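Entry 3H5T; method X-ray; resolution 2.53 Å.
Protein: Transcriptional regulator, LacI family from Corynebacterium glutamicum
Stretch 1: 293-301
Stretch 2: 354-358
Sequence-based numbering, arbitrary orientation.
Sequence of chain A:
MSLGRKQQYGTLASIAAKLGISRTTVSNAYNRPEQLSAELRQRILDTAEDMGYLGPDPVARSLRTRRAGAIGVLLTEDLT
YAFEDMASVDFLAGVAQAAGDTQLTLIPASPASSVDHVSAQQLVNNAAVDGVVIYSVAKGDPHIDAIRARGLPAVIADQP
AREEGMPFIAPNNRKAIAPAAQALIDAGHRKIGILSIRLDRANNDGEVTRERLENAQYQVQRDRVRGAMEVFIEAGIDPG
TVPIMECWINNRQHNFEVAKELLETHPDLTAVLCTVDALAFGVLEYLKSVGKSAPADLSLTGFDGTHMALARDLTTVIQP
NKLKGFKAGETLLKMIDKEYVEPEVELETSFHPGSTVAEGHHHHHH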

# COMPACT_ATOMS: atom_id res chain seq x y z
N SER A 293 20.30 -13.77 -13.20
CA SER A 293 19.36 -13.93 -12.10
C SER A 293 19.92 -13.19 -10.89
O SER A 293 20.99 -12.60 -10.97
CB SER A 293 19.18 -15.42 -11.76
OG SER A 293 20.37 -15.96 -11.20
N ALA A 294 19.20 -13.23 -9.76
CA ALA A 294 19.64 -12.55 -8.55
C ALA A 294 19.63 -13.47 -7.33
O ALA A 294 18.69 -14.25 -7.15
CB ALA A 294 18.76 -11.34 -8.29
N PRO A 295 20.67 -13.40 -6.49
CA PRO A 295 21.85 -12.54 -6.57
C PRO A 295 22.71 -12.93 -7.77
O PRO A 295 22.39 -12.57 -8.90
CB PRO A 295 22.57 -12.82 -5.25
CG PRO A 295 21.50 -13.33 -4.34
CD PRO A 295 20.70 -14.20 -5.25
N ALA A 296 23.78 -13.67 -7.52
CA ALA A 296 24.66 -14.13 -8.60
C ALA A 296 25.12 -13.01 -9.52
O ALA A 296 26.27 -12.57 -9.45
CB ALA A 296 23.96 -15.22 -9.41
N ASP A 297 24.22 -12.55 -10.38
CA ASP A 297 24.53 -11.48 -11.32
C ASP A 297 24.23 -10.09 -10.77
O ASP A 297 24.86 -9.11 -11.16
CB ASP A 297 23.73 -11.67 -12.61
CG ASP A 297 23.96 -13.02 -13.24
OD1 ASP A 297 25.10 -13.29 -13.68
OD2 ASP A 297 23.00 -13.82 -13.29
N LEU A 298 23.27 -10.00 -9.85
CA LEU A 298 22.90 -8.70 -9.29
C LEU A 298 22.17 -8.84 -7.95
O LEU A 298 21.33 -9.72 -7.78
CB LEU A 298 22.00 -7.98 -10.31
CG LEU A 298 21.76 -6.47 -10.29
CD1 LEU A 298 21.00 -6.06 -9.05
CD2 LEU A 298 23.09 -5.74 -10.39
N SER A 299 22.51 -7.98 -6.99
CA SER A 299 21.85 -8.00 -5.69
C SER A 299 20.77 -6.91 -5.72
O SER A 299 21.04 -5.77 -6.10
CB SER A 299 22.84 -7.70 -4.57
OG SER A 299 23.76 -8.76 -4.41
N LEU A 300 19.55 -7.26 -5.34
CA LEU A 300 18.47 -6.28 -5.34
C LEU A 300 17.63 -6.32 -4.07
O LEU A 300 17.49 -7.36 -3.43
CB LEU A 300 17.57 -6.48 -6.57
CG LEU A 300 16.56 -7.62 -6.61
CD1 LEU A 300 15.43 -7.28 -5.69
CD2 LEU A 300 16.00 -7.79 -8.02
N THR A 301 17.08 -5.17 -3.71
CA THR A 301 16.26 -5.04 -2.52
C THR A 301 14.90 -4.46 -2.91
O THR A 301 14.78 -3.77 -3.91
CB THR A 301 16.92 -4.12 -1.47
OG1 THR A 301 18.24 -4.59 -1.18
CG2 THR A 301 16.12 -4.12 -0.19
N GLY A 354 15.72 -12.01 3.57
CA GLY A 354 15.53 -12.64 2.26
C GLY A 354 16.71 -13.40 1.69
O GLY A 354 17.61 -13.81 2.41
N SER A 355 16.69 -13.59 0.37
CA SER A 355 17.75 -14.33 -0.31
C SER A 355 18.24 -13.71 -1.61
O SER A 355 18.44 -14.41 -2.60
CB SER A 355 17.26 -15.75 -0.60
OG SER A 355 16.21 -15.71 -1.55
N THR A 356 18.42 -12.40 -1.62
CA THR A 356 18.93 -11.69 -2.79
C THR A 356 20.07 -10.81 -2.27
O THR A 356 20.30 -9.70 -2.76
CB THR A 356 17.82 -10.85 -3.50
OG1 THR A 356 17.11 -10.06 -2.54
CG2 THR A 356 16.82 -11.76 -4.20
N VAL A 357 20.78 -11.35 -1.28
CA VAL A 357 21.92 -10.71 -0.60
C VAL A 357 23.24 -10.89 -1.36
O VAL A 357 23.51 -10.15 -2.30
CB VAL A 357 22.05 -11.30 0.85
CG1 VAL A 357 22.12 -12.82 0.80
CG2 VAL A 357 23.27 -10.72 1.57
N ALA A 358 24.06 -11.85 -0.95
CA ALA A 358 25.34 -12.13 -1.60
C ALA A 358 26.30 -10.95 -1.63
O ALA A 358 26.44 -10.33 -2.71
CB ALA A 358 25.09 -12.64 -3.02

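A cis peptide bond precedes P295, one of the two residues most covered in this contact. P295 follows A294 through that bond, opens a type II' turn that runs to L298, and still directs its CA-to-CB bond toward the other stretch. S293 N donates to D297 OD2 at 2.7 Å, tying the start of the loop to a side chain within the turn. The loop meets its neighbour mainly through P295, while A296 and D297 take no part in the packing and remain exposed.

The example illustrates a general principle: two segments distant in sequence can be joined without pairing as a sheet when, as here, side-chain hydroxyls bond to backbone carbonyls. The backbones come nearest at P295 and T356, whose CA atoms are 4.9 Å apart, and no hydrogen bond links main chain to main chain across the contact. Instead, each stretch supplies one hydroxyl donor. S299, with chi1 in the m well, donates from OG to V357 O at 2.5 Å, a short bond. In the reverse sense, T356 OG1 donates to L300 O at 2.9 Å, its p rotamer placing the hydroxyl within reach of the strand that begins at S299.

Around these polar links, the proline ring supplies the apolar contact. P295 CG rests 3.4 Å from T356 CA, and P295 CD lies 3.5 Å from S355 O, so the ring packs largely on backbone. P295 CB also meets A358 CB at 3.4 Å, a small apolar pairing in which both CA-to-CB bonds point toward the opposing stretch. The CA-to-CB bond of V357 points away, and the residue contributes through its main chain, offering the carbonyl that S299 engages. The buried surface is modest, 304 Å² over both sides.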